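Local coordinates for transcription factor GAMBIF1 (Anopheles gambiae, PDB 1BVO), which binds DNA through this Rel homology specificity domain and probably activates RNA polymerase II transcription in insect immunity and development, at residues Ser57-Pro68 against Val122-His131; Asn141-Leu151 against Pro162-Asp173. All blocks are in the same frame, centred on the assembly; numbering follows the deposited sequence.

Contact 1. Residues Ser57-Pro68 against Val122-His131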
loop_
_atom_site.group_PDB
_atom_site.type_symbol
_atom_site.label_atom_id
_atom_site.label_comp_id
_atom_site.label_asym_id
_atom_site.label_seq_id
_atom_site.Cartn_x
_atom_site.Cartn_y
_atom_site.Cartn_z
ATOM N N SER C 57 -21.644 0.564 -15.546
ATOM C CA SER C 57 -20.688 -0.062 -14.642
ATOM C C SER C 57 -19.526 -0.562 -15.482
ATOM O O SER C 57 -19.615 -0.614 -16.711
ATOM C CB SER C 57 -21.312 -1.206 -13.835
ATOM O OG SER C 57 -21.625 -2.328 -14.635
ATOM N N CYS C 58 -18.420 -0.850 -14.817
ATOM C CA CYS C 58 -17.222 -1.335 -15.469
ATOM C C CYS C 58 -17.252 -2.837 -15.669
ATOM O O CYS C 58 -17.514 -3.597 -14.726
ATOM C CB CYS C 58 -16.004 -1.021 -14.619
ATOM S SG CYS C 58 -15.517 0.692 -14.580
ATOM N N VAL C 59 -16.961 -3.272 -16.881
ATOM C CA VAL C 59 -16.898 -4.684 -17.166
ATOM C C VAL C 59 -15.484 -4.843 -17.720
ATOM O O VAL C 59 -14.790 -3.849 -17.967
ATOM C CB VAL C 59 -17.957 -5.104 -18.175
ATOM C CG1 VAL C 59 -19.328 -4.700 -17.685
ATOM C CG2 VAL C 59 -17.658 -4.512 -19.531
ATOM N N THR C 60 -15.040 -6.078 -17.873
ATOM C CA THR C 60 -13.698 -6.356 -18.389
ATOM C C THR C 60 -13.567 -6.049 -19.902
ATOM O O THR C 60 -14.566 -6.117 -20.626
ATOM C CB THR C 60 -13.366 -7.837 -18.143
ATOM O OG1 THR C 60 -14.401 -8.651 -18.713
ATOM C CG2 THR C 60 -13.299 -8.127 -16.639
ATOM N N LYS C 61 -12.362 -5.702 -20.372
ATOM C CA LYS C 61 -12.133 -5.453 -21.812
ATOM C C LYS C 61 -12.391 -6.789 -22.477
ATOM O O LYS C 61 -12.788 -6.908 -23.641
ATOM C CB LYS C 61 -10.659 -5.094 -22.090
ATOM C CG LYS C 61 -9.636 -5.790 -21.170
ATOM C CD LYS C 61 -8.428 -6.351 -21.930
ATOM C CE LYS C 61 -7.129 -5.952 -21.260
ATOM N NZ LYS C 61 -6.276 -7.080 -20.793
ATOM N N GLU C 62 -12.016 -7.759 -21.666
ATOM C CA GLU C 62 -12.014 -9.185 -21.842
ATOM C C GLU C 62 -13.341 -9.867 -22.267
ATOM O O GLU C 62 -14.412 -9.516 -21.788
ATOM C CB GLU C 62 -11.429 -9.764 -20.508
ATOM C CG GLU C 62 -10.222 -8.884 -19.934
ATOM C CD GLU C 62 -9.761 -9.143 -18.485
ATOM O OE1 GLU C 62 -10.263 -10.046 -17.813
ATOM O OE2 GLU C 62 -8.869 -8.417 -18.014
ATOM N N GLY C 63 -13.222 -10.719 -23.291
ATOM C CA GLY C 63 -14.315 -11.534 -23.831
ATOM C C GLY C 63 -15.676 -10.957 -24.141
ATOM O O GLY C 63 -16.149 -10.066 -23.436
ATOM N N PRO C 64 -16.403 -11.532 -25.124
ATOM C CA PRO C 64 -17.742 -11.016 -25.482
ATOM C C PRO C 64 -18.677 -11.110 -24.268
ATOM O O PRO C 64 -19.616 -10.320 -24.132
ATOM C CB PRO C 64 -18.178 -11.925 -26.631
ATOM C CG PRO C 64 -17.576 -13.228 -26.241
ATOM C CD PRO C 64 -16.161 -12.830 -25.786
ATOM N N GLU C 65 -18.375 -12.071 -23.392
ATOM C CA GLU C 65 -19.119 -12.292 -22.152
ATOM C C GLU C 65 -18.430 -11.519 -21.032
ATOM O O GLU C 65 -18.112 -12.089 -19.981
ATOM C CB GLU C 65 -19.105 -13.783 -21.801
ATOM C CG GLU C 65 -20.000 -14.635 -22.651
ATOM C CD GLU C 65 -21.456 -14.260 -22.474
ATOM O OE1 GLU C 65 -22.045 -14.642 -21.438
ATOM O OE2 GLU C 65 -22.007 -13.567 -23.361
ATOM N N HIS C 66 -18.207 -10.226 -21.255
ATOM C CA HIS C 66 -17.525 -9.379 -20.283
ATOM C C HIS C 66 -18.057 -9.590 -18.874
ATOM O O HIS C 66 -19.258 -9.719 -18.674
ATOM C CB HIS C 66 -17.683 -7.916 -20.660
ATOM C CG HIS C 66 -17.419 -7.644 -22.104
ATOM N ND1 HIS C 66 -16.193 -7.210 -22.566
ATOM C CD2 HIS C 66 -18.191 -7.816 -23.192
ATOM C CE1 HIS C 66 -16.224 -7.140 -23.884
ATOM N NE2 HIS C 66 -17.426 -7.501 -24.288
ATOM N N LYS C 67 -17.148 -9.565 -17.906
ATOM C CA LYS C 67 -17.472 -9.749 -16.493
ATOM C C LYS C 67 -17.308 -8.450 -15.734
ATOM O O LYS C 67 -16.496 -7.588 -16.105
ATOM C CB LYS C 67 -16.481 -10.695 -15.813
ATOM C CG LYS C 67 -16.097 -11.945 -16.539
ATOM C CD LYS C 67 -14.847 -12.506 -15.867
ATOM C CE LYS C 67 -14.529 -13.894 -16.362
ATOM N NZ LYS C 67 -15.534 -14.841 -15.828
ATOM N N PRO C 68 -17.989 -8.348 -14.584
ATOM C CA PRO C 68 -17.944 -7.184 -13.707
ATOM C C PRO C 68 -16.482 -6.920 -13.424
ATOM O O PRO C 68 -15.722 -7.844 -13.097
ATOM C CB PRO C 68 -18.650 -7.685 -12.459
ATOM C CG PRO C 68 -19.715 -8.533 -13.030
ATOM C CD PRO C 68 -18.973 -9.329 -14.086
ATOM N N VAL C 122 -25.222 -6.344 -9.832
ATOM C CA VAL C 122 -24.862 -5.832 -11.150
ATOM C C VAL C 122 -23.984 -6.830 -11.892
ATOM O O VAL C 122 -22.804 -6.998 -11.573
ATOM C CB VAL C 122 -24.139 -4.469 -11.083
ATOM C CG1 VAL C 122 -23.507 -4.121 -12.416
ATOM C CG2 VAL C 122 -25.129 -3.390 -10.718
ATOM N N ASP C 123 -24.583 -7.526 -12.842
ATOM C CA ASP C 123 -23.849 -8.480 -13.631
ATOM C C ASP C 123 -24.498 -8.432 -14.986
ATOM O O ASP C 123 -25.447 -9.163 -15.267
ATOM C CB ASP C 123 -23.958 -9.876 -13.029
ATOM C CG ASP C 123 -23.203 -10.917 -13.836
ATOM O OD1 ASP C 123 -22.706 -10.619 -14.944
ATOM O OD2 ASP C 123 -23.119 -12.065 -13.360
ATOM N N PRO C 124 -24.005 -7.543 -15.845
ATOM C CA PRO C 124 -24.529 -7.361 -17.192
ATOM C C PRO C 124 -24.688 -8.624 -18.019
ATOM O O PRO C 124 -25.783 -8.935 -18.487
ATOM C CB PRO C 124 -23.517 -6.405 -17.823
ATOM C CG PRO C 124 -23.034 -5.597 -16.656
ATOM C CD PRO C 124 -22.839 -6.669 -15.619
ATOM N N PHE C 125 -23.597 -9.353 -18.204
ATOM C CA PHE C 125 -23.637 -10.540 -19.040
ATOM C C PHE C 125 -23.885 -11.924 -18.418
ATOM O O PHE C 125 -23.751 -12.936 -19.110
ATOM C CB PHE C 125 -22.391 -10.548 -19.932
ATOM C CG PHE C 125 -22.282 -9.347 -20.815
ATOM C CD1 PHE C 125 -21.653 -8.186 -20.375
ATOM C CD2 PHE C 125 -22.829 -9.363 -22.096
ATOM C CE1 PHE C 125 -21.568 -7.056 -21.205
ATOM C CE2 PHE C 125 -22.755 -8.247 -22.925
ATOM C CZ PHE C 125 -22.123 -7.088 -22.478
ATOM N N ARG C 126 -24.333 -11.968 -17.162
ATOM C CA ARG C 126 -24.603 -13.238 -16.471
ATOM C C ARG C 126 -23.338 -14.059 -16.560
ATOM O O ARG C 126 -23.249 -15.083 -17.229
ATOM C CB ARG C 126 -25.806 -13.951 -17.090
ATOM C CG ARG C 126 -27.113 -13.219 -16.815
ATOM C CD ARG C 126 -28.213 -13.596 -17.790
ATOM N NE ARG C 126 -29.457 -12.891 -17.445
ATOM C CZ ARG C 126 -30.647 -13.476 -17.305
ATOM N NH1 ARG C 126 -30.764 -14.791 -17.478
ATOM N NH2 ARG C 126 -31.714 -12.753 -16.958
ATOM N N THR C 127 -22.369 -13.586 -15.802
ATOM C CA THR C 127 -21.030 -14.117 -15.741
ATOM C C THR C 127 -20.706 -14.670 -14.351
ATOM O O THR C 127 -19.775 -15.477 -14.186
ATOM C CB THR C 127 -20.110 -12.938 -16.106
ATOM O OG1 THR C 127 -19.681 -13.053 -17.466
ATOM C CG2 THR C 127 -18.931 -12.835 -15.174
ATOM N N GLY C 128 -21.485 -14.263 -13.356
ATOM C CA GLY C 128 -21.241 -14.700 -12.001
ATOM C C GLY C 128 -19.920 -14.121 -11.533
ATOM O O GLY C 128 -19.218 -13.445 -12.282
ATOM N N PHE C 129 -19.537 -14.416 -10.300
ATOM C CA PHE C 129 -18.295 -13.863 -9.798
ATOM C C PHE C 129 -17.172 -14.855 -9.606
ATOM O O PHE C 129 -16.373 -14.745 -8.670
ATOM C CB PHE C 129 -18.567 -13.000 -8.571
ATOM C CG PHE C 129 -19.413 -11.820 -8.896
ATOM C CD1 PHE C 129 -20.755 -11.997 -9.218
ATOM C CD2 PHE C 129 -18.852 -10.559 -9.019
ATOM C CE1 PHE C 129 -21.518 -10.941 -9.676
ATOM C CE2 PHE C 129 -19.609 -9.497 -9.475
ATOM C CZ PHE C 129 -20.944 -9.687 -9.804
ATOM N N GLY C 130 -17.043 -15.742 -10.591
ATOM C CA GLY C 130 -16.009 -16.758 -10.551
ATOM C C GLY C 130 -14.647 -16.105 -10.479
ATOM O O GLY C 130 -13.795 -16.479 -9.664
ATOM N N HIS C 131 -14.495 -15.042 -11.259
ATOM C CA HIS C 131 -13.254 -14.305 -11.333
ATOM C C HIS C 131 -12.780 -13.669 -10.011
ATOM O O HIS C 131 -11.633 -13.249 -9.910
ATOM C CB HIS C 131 -13.345 -13.290 -12.473
ATOM C CG HIS C 131 -14.372 -12.218 -12.273
ATOM N ND1 HIS C 131 -15.620 -12.468 -11.725
ATOM C CD2 HIS C 131 -14.302 -10.885 -12.469
ATOM C CE1 HIS C 131 -16.262 -11.322 -11.585
ATOM N NE2 HIS C 131 -15.488 -10.346 -12.025
HETATM O O HOH W 1 -21.103 -9.346 -16.690
#
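H131 meets K67 and P68 in two different ways. K67 slides past the imidazole in the opposite direction and lays CD over its face, 4.0 Å from the ring centroid, a CH-pi contact. At the ring edge, H131 NE2 donates to P68 O at 2.7 Å, with an N-H...O angle of 143°, and the donor lies in the carbonyl plane. The H131 CG sits between its own backbone N and carbonyl carbon (chi1 65°), a rotation that brings the ring beneath the lysine methylenes. T127 crosses K67 at about a right angle, its CG2 resting on K67 CB and CG, while its OG1 makes a weak hydrogen bond to E65 O. The pyrrolidine of P68 is in turn crossed nearly squarely by F129, CB lying 3.6 Å from F129 CE2. At the other end, F125 and H66 run side by side, their planes 53° apart. The H66 ring is fixed by ND1, which donates to T60 O at 2.8 Å. A water donates to H66 O and to the D123 carboxylate at OD1, and accepts from F125 N. D123 OD2 receives T127 N and G128 N on its syn side, tying the start of the type I turn D123-R126 to the two residues just after it. Thus the loop following strand 52-59 meets the loop between helix 107-120 and strand 142-152 of the Rel homology domain largely through carbonyls: those of E65, H66 and P68 accept from T127 OG1, the water and H131 NE2. The nearby K67 amine probably disfavours a second proton on H131.

Contact 2. Residues Asn141-Leu151 against Pro162-Asp173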
loop_
_atom_site.group_PDB
_atom_site.type_symbol
_atom_site.label_atom_id
_atom_site.label_comp_id
_atom_site.label_asym_id
_atom_site.label_seq_id
_atom_site.Cartn_x
_atom_site.Cartn_y
_atom_site.Cartn_z
ATOM N N ASN C 141 -5.814 -2.329 -15.626
ATOM C CA ASN C 141 -5.427 -1.156 -16.395
ATOM C C ASN C 141 -6.313 -0.880 -17.575
ATOM O O ASN C 141 -6.034 0.000 -18.390
ATOM C CB ASN C 141 -4.000 -1.281 -16.871
ATOM C CG ASN C 141 -3.049 -0.584 -15.956
ATOM O OD1 ASN C 141 -2.844 -1.020 -14.808
ATOM N ND2 ASN C 141 -2.486 0.542 -16.428
ATOM N N ALA C 142 -7.392 -1.636 -17.668
ATOM C CA ALA C 142 -8.316 -1.460 -18.763
ATOM C C ALA C 142 -9.691 -1.881 -18.299
ATOM O O ALA C 142 -9.845 -2.757 -17.443
ATOM C CB ALA C 142 -7.882 -2.279 -19.955
ATOM N N VAL C 143 -10.683 -1.212 -18.865
ATOM C CA VAL C 143 -12.065 -1.474 -18.537
ATOM C C VAL C 143 -12.872 -1.052 -19.729
ATOM O O VAL C 143 -12.346 -0.541 -20.708
ATOM C CB VAL C 143 -12.576 -0.540 -17.411
ATOM C CG1 VAL C 143 -11.959 -0.894 -16.077
ATOM C CG2 VAL C 143 -12.255 0.910 -17.776
ATOM N N ARG C 144 -14.161 -1.282 -19.640
ATOM C CA ARG C 144 -15.085 -0.825 -20.654
ATOM C C ARG C 144 -16.297 -0.422 -19.816
ATOM O O ARG C 144 -16.508 -0.929 -18.703
ATOM C CB ARG C 144 -15.499 -1.925 -21.610
ATOM C CG ARG C 144 -14.420 -2.591 -22.417
ATOM C CD ARG C 144 -15.127 -3.623 -23.289
ATOM N NE ARG C 144 -14.262 -4.546 -24.005
ATOM C CZ ARG C 144 -14.000 -4.461 -25.299
ATOM N NH1 ARG C 144 -14.536 -3.492 -26.028
ATOM N NH2 ARG C 144 -13.221 -5.370 -25.870
ATOM N N LEU C 145 -17.020 0.572 -20.297
ATOM C CA LEU C 145 -18.205 1.044 -19.611
ATOM C C LEU C 145 -19.331 0.174 -20.127
ATOM O O LEU C 145 -19.417 -0.105 -21.334
ATOM C CB LEU C 145 -18.475 2.504 -19.975
ATOM C CG LEU C 145 -17.364 3.468 -19.565
ATOM C CD1 LEU C 145 -17.634 4.851 -20.121
ATOM C CD2 LEU C 145 -17.253 3.491 -18.058
ATOM N N CYS C 146 -20.180 -0.284 -19.225
ATOM C CA CYS C 146 -21.303 -1.103 -19.639
ATOM C C CYS C 146 -22.584 -0.302 -19.450
ATOM O O CYS C 146 -22.818 0.270 -18.372
ATOM C CB CYS C 146 -21.387 -2.382 -18.834
ATOM S SG CYS C 146 -22.537 -3.571 -19.573
ATOM N N PHE C 147 -23.388 -0.213 -20.504
ATOM C CA PHE C 147 -24.626 0.537 -20.421
ATOM C C PHE C 147 -25.821 -0.395 -20.460
ATOM O O PHE C 147 -26.172 -0.919 -21.509
ATOM C CB PHE C 147 -24.727 1.549 -21.563
ATOM C CG PHE C 147 -23.583 2.537 -21.612
ATOM C CD1 PHE C 147 -23.635 3.716 -20.890
ATOM C CD2 PHE C 147 -22.459 2.279 -22.381
ATOM C CE1 PHE C 147 -22.575 4.625 -20.928
ATOM C CE2 PHE C 147 -21.400 3.171 -22.429
ATOM C CZ PHE C 147 -21.458 4.353 -21.699
ATOM N N GLN C 148 -26.415 -0.655 -19.307
ATOM C CA GLN C 148 -27.601 -1.498 -19.290
ATOM C C GLN C 148 -28.783 -0.565 -19.252
ATOM O O GLN C 148 -28.961 0.176 -18.269
ATOM C CB GLN C 148 -27.675 -2.361 -18.058
ATOM C CG GLN C 148 -26.768 -3.522 -18.042
ATOM C CD GLN C 148 -26.775 -4.104 -16.692
ATOM O OE1 GLN C 148 -26.234 -3.506 -15.747
ATOM N NE2 GLN C 148 -27.494 -5.212 -16.537
ATOM N N VAL C 149 -29.596 -0.584 -20.301
ATOM C CA VAL C 149 -30.755 0.287 -20.349
ATOM C C VAL C 149 -32.015 -0.484 -19.977
ATOM O O VAL C 149 -32.160 -1.663 -20.328
ATOM C CB VAL C 149 -30.891 0.968 -21.734
ATOM C CG1 VAL C 149 -32.322 1.418 -21.980
ATOM C CG2 VAL C 149 -29.965 2.172 -21.807
ATOM N N PHE C 150 -32.891 0.168 -19.213
ATOM C CA PHE C 150 -34.152 -0.432 -18.796
ATOM C C PHE C 150 -35.315 0.499 -19.132
ATOM O O PHE C 150 -35.332 1.678 -18.738
ATOM C CB PHE C 150 -34.181 -0.687 -17.285
ATOM C CG PHE C 150 -33.133 -1.637 -16.784
ATOM C CD1 PHE C 150 -33.299 -3.021 -16.892
ATOM C CD2 PHE C 150 -31.991 -1.154 -16.150
ATOM C CE1 PHE C 150 -32.351 -3.904 -16.362
ATOM C CE2 PHE C 150 -31.033 -2.027 -15.622
ATOM C CZ PHE C 150 -31.217 -3.405 -15.730
ATOM N N LEU C 151 -36.268 -0.024 -19.891
ATOM C CA LEU C 151 -37.462 0.711 -20.267
ATOM C C LEU C 151 -38.483 0.628 -19.157
ATOM O O LEU C 151 -38.481 -0.338 -18.390
ATOM C CB LEU C 151 -38.049 0.090 -21.515
ATOM C CG LEU C 151 -36.977 0.037 -22.586
ATOM C CD1 LEU C 151 -37.639 -0.216 -23.906
ATOM C CD2 LEU C 151 -36.224 1.364 -22.616
ATOM N N PRO C 162 -35.557 -4.761 -19.831
ATOM C CA PRO C 162 -34.157 -4.467 -20.089
ATOM C C PRO C 162 -33.817 -4.642 -21.553
ATOM O O PRO C 162 -34.327 -5.546 -22.223
ATOM C CB PRO C 162 -33.436 -5.475 -19.206
ATOM C CG PRO C 162 -34.319 -6.669 -19.266
ATOM C CD PRO C 162 -35.746 -6.128 -19.321
ATOM N N LEU C 163 -33.068 -3.692 -22.094
ATOM C CA LEU C 163 -32.616 -3.797 -23.471
ATOM C C LEU C 163 -31.297 -4.523 -23.248
ATOM O O LEU C 163 -30.798 -4.589 -22.122
ATOM C CB LEU C 163 -32.359 -2.423 -24.092
ATOM C CG LEU C 163 -33.567 -1.501 -24.260
ATOM C CD1 LEU C 163 -33.203 -0.332 -25.159
ATOM C CD2 LEU C 163 -34.741 -2.276 -24.843
ATOM N N THR C 164 -30.717 -5.056 -24.316
ATOM C CA THR C 164 -29.469 -5.797 -24.196
ATOM C C THR C 164 -28.273 -4.904 -23.897
ATOM O O THR C 164 -28.072 -3.886 -24.563
ATOM C CB THR C 164 -29.203 -6.675 -25.452
ATOM O OG1 THR C 164 -27.907 -6.398 -25.991
ATOM C CG2 THR C 164 -30.259 -6.445 -26.530
ATOM N N PRO C 165 -27.460 -5.291 -22.891
ATOM C CA PRO C 165 -26.269 -4.549 -22.488
ATOM C C PRO C 165 -25.424 -4.280 -23.710
ATOM O O PRO C 165 -25.348 -5.078 -24.642
ATOM C CB PRO C 165 -25.577 -5.511 -21.531
ATOM C CG PRO C 165 -26.730 -6.208 -20.889
ATOM C CD PRO C 165 -27.596 -6.517 -22.092
ATOM N N VAL C 166 -24.839 -3.101 -23.724
ATOM C CA VAL C 166 -23.996 -2.671 -24.815
ATOM C C VAL C 166 -22.693 -2.267 -24.151
ATOM O O VAL C 166 -22.678 -1.660 -23.069
ATOM C CB VAL C 166 -24.682 -1.541 -25.613
ATOM C CG1 VAL C 166 -23.668 -0.655 -26.278
ATOM C CG2 VAL C 166 -25.586 -2.173 -26.663
ATOM N N VAL C 167 -21.601 -2.686 -24.770
ATOM C CA VAL C 167 -20.292 -2.435 -24.222
ATOM C C VAL C 167 -19.540 -1.428 -25.096
ATOM O O VAL C 167 -19.758 -1.363 -26.304
ATOM C CB VAL C 167 -19.577 -3.789 -24.015
ATOM C CG1 VAL C 167 -18.152 -3.758 -24.499
ATOM C CG2 VAL C 167 -19.679 -4.200 -22.561
ATOM N N SER C 168 -18.792 -0.556 -24.422
ATOM C CA SER C 168 -18.005 0.500 -25.047
ATOM C C SER C 168 -16.625 -0.007 -25.406
ATOM O O SER C 168 -16.156 -1.026 -24.863
ATOM C CB SER C 168 -17.807 1.635 -24.044
ATOM O OG SER C 168 -16.921 1.221 -23.008
ATOM N N ASP C 169 -15.927 0.757 -26.236
ATOM C CA ASP C 169 -14.574 0.384 -26.598
ATOM C C ASP C 169 -13.752 0.433 -25.329
ATOM O O ASP C 169 -14.186 1.019 -24.325
ATOM C CB ASP C 169 -14.008 1.332 -27.647
ATOM C CG ASP C 169 -14.790 1.274 -28.951
ATOM O OD1 ASP C 169 -15.722 0.441 -29.061
ATOM O OD2 ASP C 169 -14.471 2.062 -29.867
ATOM N N ILE C 170 -12.581 -0.184 -25.349
ATOM C CA ILE C 170 -11.772 -0.199 -24.156
ATOM C C ILE C 170 -11.212 1.149 -23.725
ATOM O O ILE C 170 -10.872 2.008 -24.550
ATOM C CB ILE C 170 -10.663 -1.231 -24.264
ATOM C CG1 ILE C 170 -11.297 -2.598 -24.519
ATOM C CG2 ILE C 170 -9.848 -1.260 -22.973
ATOM C CD1 ILE C 170 -10.353 -3.622 -25.083
ATOM N N ILE C 171 -11.190 1.333 -22.408
ATOM C CA ILE C 171 -10.652 2.522 -21.752
ATOM C C ILE C 171 -9.428 2.003 -20.988
ATOM O O ILE C 171 -9.558 1.103 -20.139
ATOM C CB ILE C 171 -11.634 3.105 -20.731
ATOM C CG1 ILE C 171 -12.843 3.688 -21.439
ATOM C CG2 ILE C 171 -10.947 4.159 -19.879
ATOM C CD1 ILE C 171 -13.968 3.990 -20.501
ATOM N N TYR C 172 -8.272 2.597 -21.298
ATOM C CA TYR C 172 -6.969 2.246 -20.740
ATOM C C TYR C 172 -6.421 3.264 -19.748
ATOM O O TYR C 172 -6.248 4.429 -20.096
ATOM C CB TYR C 172 -5.944 2.128 -21.881
ATOM C CG TYR C 172 -6.236 1.075 -22.937
ATOM C CD1 TYR C 172 -6.306 -0.273 -22.593
ATOM C CD2 TYR C 172 -6.461 1.426 -24.273
ATOM C CE1 TYR C 172 -6.602 -1.239 -23.535
ATOM C CE2 TYR C 172 -6.761 0.450 -25.235
ATOM C CZ TYR C 172 -6.833 -0.881 -24.848
ATOM O OH TYR C 172 -7.194 -1.857 -25.744
ATOM N N ASP C 173 -6.040 2.823 -18.552
ATOM C CA ASP C 173 -5.477 3.747 -17.556
ATOM C C ASP C 173 -4.244 4.463 -18.087
ATOM O O ASP C 173 -3.215 3.847 -18.411
ATOM C CB ASP C 173 -5.125 3.044 -16.237
ATOM C CG ASP C 173 -4.720 4.022 -15.137
ATOM O OD1 ASP C 173 -4.599 5.235 -15.399
ATOM O OD2 ASP C 173 -4.549 3.577 -13.988
HETATM O O HOH W 2 -28.572 -1.952 -22.641
HETATM O O HOH W 3 -30.046 -3.888 -19.689
#
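S168 and L145 exchange two hydrogen bonds: L145 N donates to S168 OG at 2.8 Å, and S168 N returns one to L145 O at 3.2 Å. The hydroxyl stands between its own backbone N and carbonyl carbon (chi1 70°), which turns it back to L145, and it also donates to D169 O. S168 O receives R144 NH1 at 3.2 Å in a nearly straight bond (167°) lying in the guanidinium plane. One face of that group is covered by I170 CG1, 3.4 Å above the plane near its centre, while R144 NH2 is used by K61 O. Regular antiparallel pairing flanks this stretch. V143 and I171 form a hydrogen-bonded pair, with I171 N to V143 O at 2.8 Å; F147 and V166 form another, in which the bond from V166 N is weak. The register slips by one between these ladders, and again beyond F147. There one water accepts from V149 N and probably donates to F147 O, a second links V149 O with L163 O, and L163 N reaches V149 O directly at 2.8 Å. Apolar groups fill in around this frame. L145 CG meets I171 CD1 at 3.6 Å; L163 lies alongside V149 and also touches L151, and P162 CB packs against the F150 ring. This is a beta hairpin with an interrupted outer strand in the immunoglobulin-like Rel homology domain. Strand 142-152 lies between 52-59 and 159-172, the outermost strand within this chain. F147, V149 and L163 pack onto strands 2-7 and 42-46 of the facing sheet, and V166 onto 2-7, whereas C146 packs against V59 and P124.

In the fold
Contacts 1 and 2 have centres 10 Å apart and meet directly, because strands 52-59 and 142-152 are neighbours in one sheet. The evidence is a probable backbone hydrogen bond from C146 N to S57 O at 2.6 Å, another probable bond from R144 NH2 to K61 O at 2.7 Å, and packing of H66 CE1 on R144 NE at 3.3 Å. R144 thus connects the loop after strand 52-59 to the outer strand of the hairpin. In chain order contact 1 closes before contact 2 opens. The nearest atoms to the bound DNA lie about 4 Å away for contact 2 and about 11 Å for contact 1, which therefore stands back from the nucleic acid.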